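Local structure of phospholethanolamine N-methyltransferase 2 (4KRI) at residues A[89-94]-A[134-139]; A[249-254]-A[276-281]; A[364-369]-A[428-433]; A[379-384]-A[412-417]. The protein methylates phosphoethanolamine derivatives such as phosphomonomethylethanolamine in nematode phosphocholine biosynthesis, probably with S-adenosylmethionine as the methyl donor. One frame throughout, in Å; residues are numbered along the deposited sequence.

Contact 1 of 4, residues A[89-94]-A[134-139]; sequences AALRSL and VGFQFY
Leu91 and Phe136 carry the contact between the end of helix 80-93 and strand 132-143, and their chief interaction is a CH-pi contact. The Leu91 methyl CD2 sits over the centre of the Phe136 ring, 3.7 Å from the ring centroid and 12° off the normal, while the two side chains run alongside each other in opposite senses. With CG anti to the carbonyl carbon (chi1 -75°), the Phe136 ring extends from the strand and its CZ end lies among the helix side chains.

Further van der Waals contacts surround it. Leu94 CD1 lies in the ring plane at the edge, 3.7 Å from Phe136 CE1, its side chain crossing the phenylalanine at about a right angle. Ala90 CB approaches the same rim at 4.1 Å from Phe136 CZ. Beyond the ring, the other Leu91 methyl, CD1, rests against the backbone of Val134 and Gly135, and Leu91 CB lies 4.4 Å from Val134 CG2.

The short helix and strand axes cross at 95°, 9.0 Å apart. Leu127 of strand 127-129 touches both Leu91 and Val134, Leu67 of strand 64-70 packs on Ala90, and Leu161 of strand 156-166 meets Phe136, placing the helix end against the sheet of the N-terminal region.

Contact 2 of 4, residues A[249-254]-A[276-281]; sequences HGVDLS and AVCDAC. With SAH (S-adenosyl-L-homocysteine), chain D.
Val251 and Ala276 pair as parallel strand neighbours, and the tight part of the contact is the backbone ladder around them. Ala276 N donates to Gly250 O at 2.9 Å, and Asp252 N returns a bond to Ala276 O. The third rung differs: Cys278 N reaches Asp252 O at 3.0 Å from above the carbonyl plane, 49° out of it. With SG between its backbone N and carbonyl carbon (chi1 60°), Cys278 sets that sulfur 3.7 Å from Val251 CB.

The ligand side is looser between the protein segments, and S-adenosyl-L-homocysteine bridges them. Asp252 forks onto the ribose, OD1 taking O3' at 2.7 Å and OD2 taking O2' at 2.6 Å, as the acidic residue ending the second strand of Rossmann-like methyltransferases (here 247-252) typically does. An Asx turn from Ser254 N to the anti lone pair of OD2 and a bond from Gly232 N to OD1 help fix the carboxylate. Adenine N6 donates to Asp279 OD1. The ring nitrogen N1 accepts from Ala280 N at 3.1 Å, nearly straight (177°). Leu253 CD2 meets Asp279 OD2 more loosely, at 4.0 Å.

Helix 255-268 links the two strands in a beta-alpha-beta unit, helix 176-184 packs on Leu253, and Val277 touches strand 132-143.

Contact 3 of 4, residues A[364-369]-A[428-433]; sequences FIDIEV and AAVKPQ
A beta bulge interrupts the antiparallel pairing of segment 364-369 with strand 422-430, at the C-terminal end of the chain. Ile365 and Val430 form one hydrogen-bonded pair and Glu368 and Ala428 the next, with the register shifted by one between them. Asp366 and Ile367 stand opposite the single Ala429, and Asp366, at a corner of the chain, has positive phi and psi (both 49°). Four nearly straight backbone bonds hold the two pairs; Glu368 N to Ala428 O is the shortest, at 2.8 Å, and Ile365 N donates to Val430 O at 2.9 Å.

Ala429 directs CB toward the 364-369 segment, where it meets Phe364 CB at 3.7 Å and Ile367 CG1 at 3.9 Å. The Phe364 ring turns its edge to the Val430 carbonyl and stands edge-to-face with Tyr313 of helix 305-315. Glu368 OE2 forms a salt bridge with Arg216, and buried Lys431 NZ is taken up by the carbonyls of Tyr313 and Leu316 and by Asn288 OD1.

On the face bearing Ile365 and Val430, Ile365 folds over its partner. Its CG1 stands between the backbone N and the carbonyl carbon (chi1 57°), 3.3 Å from Val430 CG2 and closer than usual for two carbons, while Asp366 OD2 lies 3.4 Å from the same methyl.

Contact 4 of 4, residues A[379-384]-A[412-417]; sequences ILLEER and SKLQYI. With 1SH (2-(methylamino)ethyl dihydrogen phosphate), chain E.
Leu380 and Leu414 form the centre of this antiparallel helix pair, their side chains passing flank to flank as they point opposite ways. Leu414 CD2 lies 3.7 Å from Leu380 CB. Leu380 then spreads its two methyls: CD1 meets Ile417 CD1 tip to tip at 3.6 Å and also touches Lys413 CB, while CD2 approaches Lys413 CE at 4.1 Å. The other Leu414 methyl, CD1, turns to the more exposed side, where Leu381 CD2 meets it at 3.8 Å. Arg384 also reaches Leu414: its guanidinium receives CD1 over one face, 3.8 Å from NH1 and offset toward the rim.

Lys413 joins the apolar contact to the substrate site. Its aliphatic chain crosses Leu380 at about a right angle, and a bend at chi3 (-77°) carries CE aside before NZ donates to phosphate oxygen O4 of phosphomonomethylethanolamine at 2.6 Å. The positive amine would be expected to offset phosphate charge. Trp410, on the same helix as Lys413, makes a cation-pi contact with the lysine and also donates to Glu383 OE2 of helix 373-389, tying the two helices together. Tyr193, Tyr327, Tyr341, Tyr347 and Arg345 also hydrogen-bond the ligand.

The short axes run 10.4 Å apart at 163°. Outside the pair, Glu383 touches helix 187-197, Tyr416 packs on Tyr341 and Phe338 of helix 336-345, and Ile379 and Lys413 meet strand 422-430 at Trp424 and His422.

Contacts 1 and 2 are buried, whereas contacts 3 and 4 are partly exposed. Contact 1 is wholly apolar across its helix-strand interface; contacts 2 and 3 are backbone ladders, parallel near the centre of the chain and antiparallel with a bulge at its periphery. Contact 4 is leucine-rich helix packing with one charged residue reaching the substrate. Strand 132-143 of contact 1 neighbours strand 273-277 of contact 2, and Phe138 CZ lies 3.7 Å from Val277 O, joining the N-terminal region to the methyltransferase domain. Contacts 2 and 4 divide the ligands, cofactor product and substrate phosphate, their nearest atoms about 17 Å apart. The helices of contact 4 lie in sequence between the strands of contact 3.

Contact 1 of 4, residues A[89-94]-A[134-139]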
# COMPACT_ATOMS: atom_id res chain seq x y z
N ALA A 89 6.18 -18.32 -19.35
CA ALA A 89 5.40 -19.56 -19.28
C ALA A 89 4.11 -19.32 -18.51
O ALA A 89 3.06 -19.88 -18.85
CB ALA A 89 6.22 -20.67 -18.63
N ALA A 90 4.18 -18.50 -17.47
CA ALA A 90 2.98 -18.19 -16.69
C ALA A 90 1.94 -17.46 -17.54
O ALA A 90 0.77 -17.82 -17.52
CB ALA A 90 3.35 -17.36 -15.46
N LEU A 91 2.38 -16.46 -18.30
CA LEU A 91 1.49 -15.73 -19.20
C LEU A 91 0.89 -16.63 -20.27
O LEU A 91 -0.30 -16.53 -20.57
CB LEU A 91 2.23 -14.55 -19.85
CG LEU A 91 2.45 -13.36 -18.92
CD1 LEU A 91 3.45 -12.38 -19.52
CD2 LEU A 91 1.13 -12.64 -18.65
N ARG A 92 1.69 -17.52 -20.84
CA ARG A 92 1.15 -18.42 -21.86
C ARG A 92 0.09 -19.36 -21.29
O ARG A 92 -0.88 -19.70 -21.98
CB ARG A 92 2.27 -19.21 -22.56
CG ARG A 92 3.12 -18.34 -23.47
CD ARG A 92 4.20 -19.14 -24.18
NE ARG A 92 5.08 -18.26 -24.96
CZ ARG A 92 6.30 -18.57 -25.37
NH1 ARG A 92 6.83 -19.76 -25.08
NH2 ARG A 92 7.01 -17.69 -26.07
N SER A 93 0.25 -19.77 -20.04
CA SER A 93 -0.64 -20.77 -19.46
C SER A 93 -2.01 -20.20 -19.08
O SER A 93 -2.99 -20.94 -18.97
CB SER A 93 -0.01 -21.39 -18.22
OG SER A 93 -0.20 -20.52 -17.10
N LEU A 94 -2.07 -18.89 -18.86
CA LEU A 94 -3.29 -18.25 -18.36
C LEU A 94 -4.18 -17.73 -19.47
O LEU A 94 -3.69 -17.24 -20.49
CB LEU A 94 -2.95 -17.08 -17.44
CG LEU A 94 -2.44 -17.48 -16.05
CD1 LEU A 94 -1.72 -16.29 -15.40
CD2 LEU A 94 -3.59 -17.95 -15.16
N VAL A 134 0.75 -9.07 -24.10
CA VAL A 134 0.09 -9.40 -22.84
C VAL A 134 1.09 -9.20 -21.72
O VAL A 134 2.30 -9.22 -21.94
CB VAL A 134 -0.43 -10.86 -22.80
CG1 VAL A 134 -1.57 -11.05 -23.79
CG2 VAL A 134 0.70 -11.87 -23.05
N GLY A 135 0.57 -9.01 -20.51
CA GLY A 135 1.42 -8.82 -19.35
C GLY A 135 0.58 -8.92 -18.10
O GLY A 135 -0.63 -9.15 -18.18
N PHE A 136 1.20 -8.75 -16.95
CA PHE A 136 0.44 -8.80 -15.70
C PHE A 136 0.07 -7.42 -15.19
O PHE A 136 0.92 -6.54 -15.09
CB PHE A 136 1.23 -9.55 -14.62
CG PHE A 136 1.25 -11.03 -14.82
CD1 PHE A 136 0.07 -11.77 -14.74
CD2 PHE A 136 2.45 -11.69 -15.06
CE1 PHE A 136 0.09 -13.15 -14.93
CE2 PHE A 136 2.47 -13.07 -15.25
CZ PHE A 136 1.29 -13.80 -15.19
N GLN A 137 -1.21 -7.25 -14.87
CA GLN A 137 -1.68 -6.06 -14.17
C GLN A 137 -1.57 -6.31 -12.67
O GLN A 137 -1.93 -7.38 -12.18
CB GLN A 137 -3.14 -5.76 -14.54
CG GLN A 137 -3.78 -4.64 -13.72
CD GLN A 137 -5.21 -4.37 -14.13
OE1 GLN A 137 -5.50 -4.16 -15.31
NE2 GLN A 137 -6.12 -4.39 -13.16
N PHE A 138 -1.06 -5.32 -11.95
CA PHE A 138 -0.86 -5.46 -10.51
C PHE A 138 -2.17 -5.36 -9.72
O PHE A 138 -3.02 -4.50 -10.00
CB PHE A 138 0.12 -4.38 -10.02
CG PHE A 138 0.32 -4.38 -8.54
CD1 PHE A 138 1.20 -5.29 -7.95
CD2 PHE A 138 -0.38 -3.49 -7.73
CE1 PHE A 138 1.38 -5.30 -6.57
CE2 PHE A 138 -0.19 -3.50 -6.35
CZ PHE A 138 0.69 -4.40 -5.78
N TYR A 139 -2.34 -6.25 -8.73
CA TYR A 139 -3.45 -6.13 -7.79
C TYR A 139 -2.98 -5.88 -6.35
O TYR A 139 -3.41 -4.92 -5.71
CB TYR A 139 -4.39 -7.34 -7.85
CG TYR A 139 -5.57 -7.20 -6.93
CD1 TYR A 139 -6.66 -6.40 -7.28
CD2 TYR A 139 -5.61 -7.84 -5.70
CE1 TYR A 139 -7.74 -6.25 -6.42
CE2 TYR A 139 -6.69 -7.70 -4.85
CZ TYR A 139 -7.75 -6.92 -5.21
OH TYR A 139 -8.82 -6.79 -4.34

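Contact 2 of 4, residues A[249-254]-A[276-281]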
# COMPACT_ATOMS: atom_id res chain seq x y z
N HIS A 249 -3.37 -2.85 10.45
CA HIS A 249 -3.02 -3.31 9.11
C HIS A 249 -2.83 -2.08 8.26
O HIS A 249 -3.75 -1.28 8.09
CB HIS A 249 -4.13 -4.16 8.49
CG HIS A 249 -3.77 -4.69 7.14
ND1 HIS A 249 -2.65 -5.46 6.92
CD2 HIS A 249 -4.37 -4.55 5.93
CE1 HIS A 249 -2.57 -5.78 5.64
NE2 HIS A 249 -3.61 -5.24 5.02
N GLY A 250 -1.63 -1.93 7.73
CA GLY A 250 -1.31 -0.74 6.96
C GLY A 250 -1.21 -1.05 5.48
O GLY A 250 -0.61 -2.06 5.11
N VAL A 251 -1.80 -0.19 4.65
CA VAL A 251 -1.71 -0.38 3.21
C VAL A 251 -1.08 0.84 2.55
O VAL A 251 -1.24 1.97 3.02
CB VAL A 251 -3.09 -0.73 2.57
CG1 VAL A 251 -3.66 -1.99 3.22
CG2 VAL A 251 -4.08 0.43 2.69
N ASP A 252 -0.33 0.60 1.48
CA ASP A 252 0.23 1.70 0.71
C ASP A 252 0.40 1.26 -0.72
O ASP A 252 0.65 0.08 -0.98
CB ASP A 252 1.59 2.13 1.27
CG ASP A 252 1.91 3.55 0.93
OD1 ASP A 252 1.83 4.42 1.83
OD2 ASP A 252 2.20 3.82 -0.26
N LEU A 253 0.26 2.19 -1.66
CA LEU A 253 0.40 1.84 -3.06
C LEU A 253 1.86 1.83 -3.46
O LEU A 253 2.25 1.15 -4.41
CB LEU A 253 -0.40 2.83 -3.92
CG LEU A 253 -0.49 2.49 -5.41
CD1 LEU A 253 -0.86 1.02 -5.62
CD2 LEU A 253 -1.51 3.37 -6.09
N SER A 254 2.68 2.58 -2.73
CA SER A 254 4.09 2.68 -3.09
C SER A 254 4.94 1.54 -2.54
O SER A 254 5.03 1.38 -1.32
CB SER A 254 4.66 4.02 -2.60
OG SER A 254 6.08 4.02 -2.69
N ALA A 276 0.31 -4.34 3.50
CA ALA A 276 0.00 -4.84 2.15
C ALA A 276 0.24 -3.73 1.14
O ALA A 276 -0.02 -2.57 1.44
CB ALA A 276 -1.45 -5.33 2.06
N VAL A 277 0.78 -4.07 -0.03
CA VAL A 277 0.86 -3.10 -1.12
C VAL A 277 -0.45 -3.21 -1.90
O VAL A 277 -0.78 -4.28 -2.41
CB VAL A 277 2.01 -3.43 -2.09
CG1 VAL A 277 2.17 -2.32 -3.12
CG2 VAL A 277 3.30 -3.64 -1.33
N CYS A 278 -1.21 -2.12 -1.96
CA CYS A 278 -2.44 -2.11 -2.76
C CYS A 278 -2.97 -0.70 -2.84
O CYS A 278 -2.52 0.17 -2.11
CB CYS A 278 -3.52 -3.02 -2.17
SG CYS A 278 -4.04 -2.59 -0.47
N ASP A 279 -3.91 -0.50 -3.76
CA ASP A 279 -4.57 0.79 -3.92
C ASP A 279 -5.83 0.73 -3.06
O ASP A 279 -6.70 -0.11 -3.28
CB ASP A 279 -4.92 1.00 -5.40
CG ASP A 279 -5.54 2.36 -5.67
OD1 ASP A 279 -6.16 2.94 -4.76
OD2 ASP A 279 -5.42 2.84 -6.82
N ALA A 280 -5.90 1.59 -2.05
CA ALA A 280 -6.98 1.52 -1.07
C ALA A 280 -8.36 1.80 -1.68
O ALA A 280 -9.39 1.49 -1.07
CB ALA A 280 -6.70 2.47 0.09
N CYS A 281 -8.38 2.36 -2.88
CA CYS A 281 -9.63 2.57 -3.61
C CYS A 281 -10.14 1.33 -4.33
O CYS A 281 -11.30 1.29 -4.75
CB CYS A 281 -9.43 3.66 -4.63
SG CYS A 281 -9.42 5.25 -3.86
N SAH D . 0.68 8.01 6.82
CA SAH D . 2.16 8.04 6.70
CB SAH D . 2.57 8.28 5.19
CG SAH D . 2.24 9.64 4.59
SD SAH D . 2.73 9.76 2.83
C SAH D . 2.76 8.98 7.66
O SAH D . 2.06 9.56 8.48
OXT SAH D . 3.98 9.01 7.78
C5' SAH D . 1.30 9.31 1.83
C4' SAH D . 1.22 7.95 1.45
O4' SAH D . -0.08 7.70 0.85
C3' SAH D . 2.20 7.65 0.38
O3' SAH D . 3.08 6.64 0.84
C2' SAH D . 1.42 7.17 -0.76
O2' SAH D . 2.06 6.12 -1.46
C1' SAH D . 0.15 6.73 -0.11
N9 SAH D . -0.99 6.61 -1.09
C8 SAH D . -1.45 7.56 -1.93
N7 SAH D . -2.52 7.07 -2.57
C5 SAH D . -2.76 5.83 -2.12
C6 SAH D . -3.74 4.87 -2.43
N6 SAH D . -4.71 5.11 -3.37
N1 SAH D . -3.69 3.69 -1.77
C2 SAH D . -2.76 3.43 -0.85
N3 SAH D . -1.81 4.34 -0.53
C4 SAH D . -1.79 5.53 -1.15

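Contact 3 of 4, residues A[364-369]-A[428-433]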
# COMPACT_ATOMS: atom_id res chain seq x y z
N PHE A 364 -22.08 8.43 6.90
CA PHE A 364 -21.43 8.68 8.18
C PHE A 364 -22.25 9.63 9.05
O PHE A 364 -22.96 10.50 8.54
CB PHE A 364 -20.04 9.28 7.96
CG PHE A 364 -19.03 8.28 7.47
CD1 PHE A 364 -18.53 7.30 8.33
CD2 PHE A 364 -18.57 8.31 6.16
CE1 PHE A 364 -17.60 6.38 7.88
CE2 PHE A 364 -17.63 7.39 5.72
CZ PHE A 364 -17.15 6.43 6.59
N ILE A 365 -22.17 9.43 10.37
CA ILE A 365 -22.81 10.33 11.33
C ILE A 365 -21.75 10.91 12.27
O ILE A 365 -20.58 10.55 12.16
CB ILE A 365 -23.90 9.61 12.16
CG1 ILE A 365 -23.32 8.39 12.88
CG2 ILE A 365 -25.04 9.17 11.27
CD1 ILE A 365 -24.22 7.82 13.99
N ASP A 366 -22.16 11.79 13.18
CA ASP A 366 -21.22 12.41 14.13
C ASP A 366 -19.98 12.96 13.43
O ASP A 366 -18.85 12.69 13.85
CB ASP A 366 -20.79 11.41 15.21
CG ASP A 366 -21.96 10.90 16.03
OD1 ASP A 366 -23.01 11.59 16.06
OD2 ASP A 366 -21.82 9.83 16.65
N ILE A 367 -20.20 13.73 12.37
CA ILE A 367 -19.10 14.26 11.57
C ILE A 367 -18.42 15.45 12.25
O ILE A 367 -19.08 16.42 12.64
CB ILE A 367 -19.59 14.68 10.17
CG1 ILE A 367 -20.04 13.44 9.39
CG2 ILE A 367 -18.51 15.45 9.42
CD1 ILE A 367 -20.89 13.75 8.15
N GLU A 368 -17.11 15.37 12.41
CA GLU A 368 -16.30 16.48 12.90
C GLU A 368 -15.33 16.92 11.81
O GLU A 368 -14.62 16.09 11.23
CB GLU A 368 -15.52 16.04 14.14
CG GLU A 368 -14.58 17.12 14.71
CD GLU A 368 -13.73 16.63 15.86
OE1 GLU A 368 -13.90 15.46 16.29
OE2 GLU A 368 -12.88 17.41 16.34
N VAL A 369 -15.29 18.22 11.53
CA VAL A 369 -14.27 18.74 10.62
C VAL A 369 -13.53 19.90 11.28
O VAL A 369 -14.12 20.66 12.06
CB VAL A 369 -14.84 19.20 9.27
CG1 VAL A 369 -15.30 18.01 8.44
CG2 VAL A 369 -15.99 20.21 9.47
N ALA A 428 -13.30 13.56 11.03
CA ALA A 428 -13.61 12.31 11.73
C ALA A 428 -15.11 12.05 11.65
O ALA A 428 -15.88 12.99 11.51
CB ALA A 428 -13.16 12.38 13.18
N ALA A 429 -15.51 10.79 11.73
CA ALA A 429 -16.93 10.44 11.71
C ALA A 429 -17.10 8.99 12.13
O ALA A 429 -16.12 8.24 12.23
CB ALA A 429 -17.53 10.66 10.33
N VAL A 430 -18.34 8.61 12.37
CA VAL A 430 -18.64 7.25 12.81
C VAL A 430 -19.66 6.57 11.89
O VAL A 430 -20.52 7.23 11.29
CB VAL A 430 -19.07 7.20 14.31
CG1 VAL A 430 -18.19 8.09 15.15
CG2 VAL A 430 -20.48 7.63 14.47
N LYS A 431 -19.55 5.25 11.78
CA LYS A 431 -20.52 4.45 11.04
C LYS A 431 -21.66 4.15 11.99
O LYS A 431 -21.42 3.74 13.12
CB LYS A 431 -19.88 3.14 10.57
CG LYS A 431 -20.84 2.22 9.82
CD LYS A 431 -20.07 1.09 9.13
CE LYS A 431 -21.00 0.11 8.42
NZ LYS A 431 -20.15 -0.89 7.68
N PRO A 432 -22.91 4.38 11.56
CA PRO A 432 -24.02 4.23 12.51
C PRO A 432 -24.13 2.85 13.12
O PRO A 432 -23.76 1.88 12.45
CB PRO A 432 -25.28 4.52 11.66
CG PRO A 432 -24.78 4.86 10.26
CD PRO A 432 -23.31 5.15 10.37
N GLN A 433 -24.58 2.84 14.39
CA GLN A 433 -25.03 1.70 15.21
C GLN A 433 -24.14 1.25 16.39
O GLN A 433 -24.40 0.21 17.00
CB GLN A 433 -25.47 0.51 14.37
CG GLN A 433 -26.71 0.79 13.54
CD GLN A 433 -26.85 -0.19 12.41
OE1 GLN A 433 -26.28 -1.29 12.46
NE2 GLN A 433 -27.59 0.19 11.38
OXT GLN A 433 -23.17 1.89 16.79

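Contact 4 of 4, residues A[379-384]-A[412-417]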
# COMPACT_ATOMS: atom_id res chain seq x y z
N ILE A 379 4.20 23.94 12.52
CA ILE A 379 5.01 22.78 12.20
C ILE A 379 6.02 23.10 11.09
O ILE A 379 7.20 22.73 11.20
CB ILE A 379 4.13 21.57 11.80
CG1 ILE A 379 3.38 21.03 13.03
CG2 ILE A 379 4.99 20.47 11.21
CD1 ILE A 379 2.22 20.09 12.71
N LEU A 380 5.58 23.79 10.05
CA LEU A 380 6.47 24.13 8.94
C LEU A 380 7.62 25.00 9.43
O LEU A 380 8.77 24.81 9.02
CB LEU A 380 5.71 24.84 7.82
CG LEU A 380 4.72 24.01 7.00
CD1 LEU A 380 3.84 24.93 6.16
CD2 LEU A 380 5.45 23.04 6.10
N LEU A 381 7.31 25.94 10.31
CA LEU A 381 8.33 26.84 10.86
C LEU A 381 9.37 26.11 11.71
O LEU A 381 10.57 26.38 11.62
CB LEU A 381 7.69 27.95 11.70
CG LEU A 381 6.87 28.97 10.91
CD1 LEU A 381 6.12 29.92 11.84
CD2 LEU A 381 7.79 29.75 9.99
N GLU A 382 8.89 25.20 12.56
CA GLU A 382 9.75 24.41 13.43
C GLU A 382 10.61 23.48 12.60
O GLU A 382 11.83 23.40 12.78
CB GLU A 382 8.90 23.59 14.40
CG GLU A 382 9.68 22.68 15.34
CD GLU A 382 8.83 22.13 16.47
OE1 GLU A 382 7.60 22.36 16.46
OE2 GLU A 382 9.39 21.47 17.38
N GLU A 383 9.97 22.77 11.68
CA GLU A 383 10.67 21.86 10.79
C GLU A 383 11.77 22.59 10.03
O GLU A 383 12.90 22.11 9.95
CB GLU A 383 9.68 21.16 9.85
CG GLU A 383 8.91 20.03 10.55
CD GLU A 383 7.81 19.41 9.69
OE1 GLU A 383 7.27 18.36 10.10
OE2 GLU A 383 7.46 19.98 8.63
N ARG A 384 11.47 23.78 9.50
CA ARG A 384 12.46 24.50 8.71
C ARG A 384 13.65 25.00 9.51
O ARG A 384 14.78 25.01 9.01
CB ARG A 384 11.84 25.66 7.92
CG ARG A 384 12.79 26.21 6.86
CD ARG A 384 12.26 27.45 6.23
NE ARG A 384 12.04 28.49 7.23
CZ ARG A 384 11.52 29.68 6.96
NH1 ARG A 384 11.17 29.98 5.72
NH2 ARG A 384 11.35 30.56 7.93
N SER A 412 8.04 27.70 0.32
CA SER A 412 6.87 27.80 -0.55
C SER A 412 5.54 27.47 0.13
O SER A 412 4.55 28.19 -0.05
CB SER A 412 7.06 26.93 -1.80
OG SER A 412 8.05 27.48 -2.64
N LYS A 413 5.50 26.39 0.89
CA LYS A 413 4.28 26.02 1.60
C LYS A 413 3.83 27.12 2.57
O LYS A 413 2.64 27.39 2.70
CB LYS A 413 4.44 24.66 2.30
CG LYS A 413 4.32 23.50 1.32
CD LYS A 413 4.52 22.15 1.99
CE LYS A 413 5.99 21.89 2.25
NZ LYS A 413 6.15 20.48 2.68
N LEU A 414 4.79 27.78 3.21
CA LEU A 414 4.47 28.89 4.09
C LEU A 414 3.75 30.02 3.34
O LEU A 414 2.75 30.56 3.82
CB LEU A 414 5.74 29.39 4.80
CG LEU A 414 6.19 28.41 5.89
CD1 LEU A 414 7.62 28.66 6.36
CD2 LEU A 414 5.22 28.47 7.06
N GLN A 415 4.22 30.34 2.14
CA GLN A 415 3.54 31.33 1.31
C GLN A 415 2.17 30.85 0.80
O GLN A 415 1.23 31.64 0.68
CB GLN A 415 4.43 31.78 0.15
CG GLN A 415 3.86 32.96 -0.63
CD GLN A 415 3.59 34.18 0.25
OE1 GLN A 415 4.47 34.62 1.00
NE2 GLN A 415 2.38 34.72 0.16
N TYR A 416 2.05 29.55 0.51
CA TYR A 416 0.78 28.98 0.08
C TYR A 416 -0.25 29.10 1.20
O TYR A 416 -1.44 29.31 0.95
CB TYR A 416 0.93 27.51 -0.31
CG TYR A 416 1.89 27.22 -1.43
CD1 TYR A 416 2.20 28.20 -2.37
CD2 TYR A 416 2.47 25.97 -1.57
CE1 TYR A 416 3.08 27.93 -3.40
CE2 TYR A 416 3.35 25.70 -2.59
CZ TYR A 416 3.65 26.69 -3.51
OH TYR A 416 4.52 26.43 -4.53
N ILE A 417 0.21 28.94 2.43
CA ILE A 417 -0.66 29.11 3.59
C ILE A 417 -1.07 30.57 3.70
O ILE A 417 -2.24 30.88 3.97
CB ILE A 417 0.04 28.69 4.88
CG1 ILE A 417 0.14 27.17 4.96
CG2 ILE A 417 -0.71 29.22 6.10
CD1 ILE A 417 0.73 26.68 6.25
O4 1SH E . 4.59 18.79 1.41
P1 1SH E . 4.88 17.88 0.21
O1 1SH E . 4.04 18.23 -0.96
O3 1SH E . 6.40 17.98 -0.16
O2 1SH E . 4.51 16.40 0.63
C1 1SH E . 5.04 15.89 1.74
C2 1SH E . 4.49 14.55 2.20
N1 1SH E . 3.12 14.52 2.62
C3 1SH E . 2.76 13.16 2.84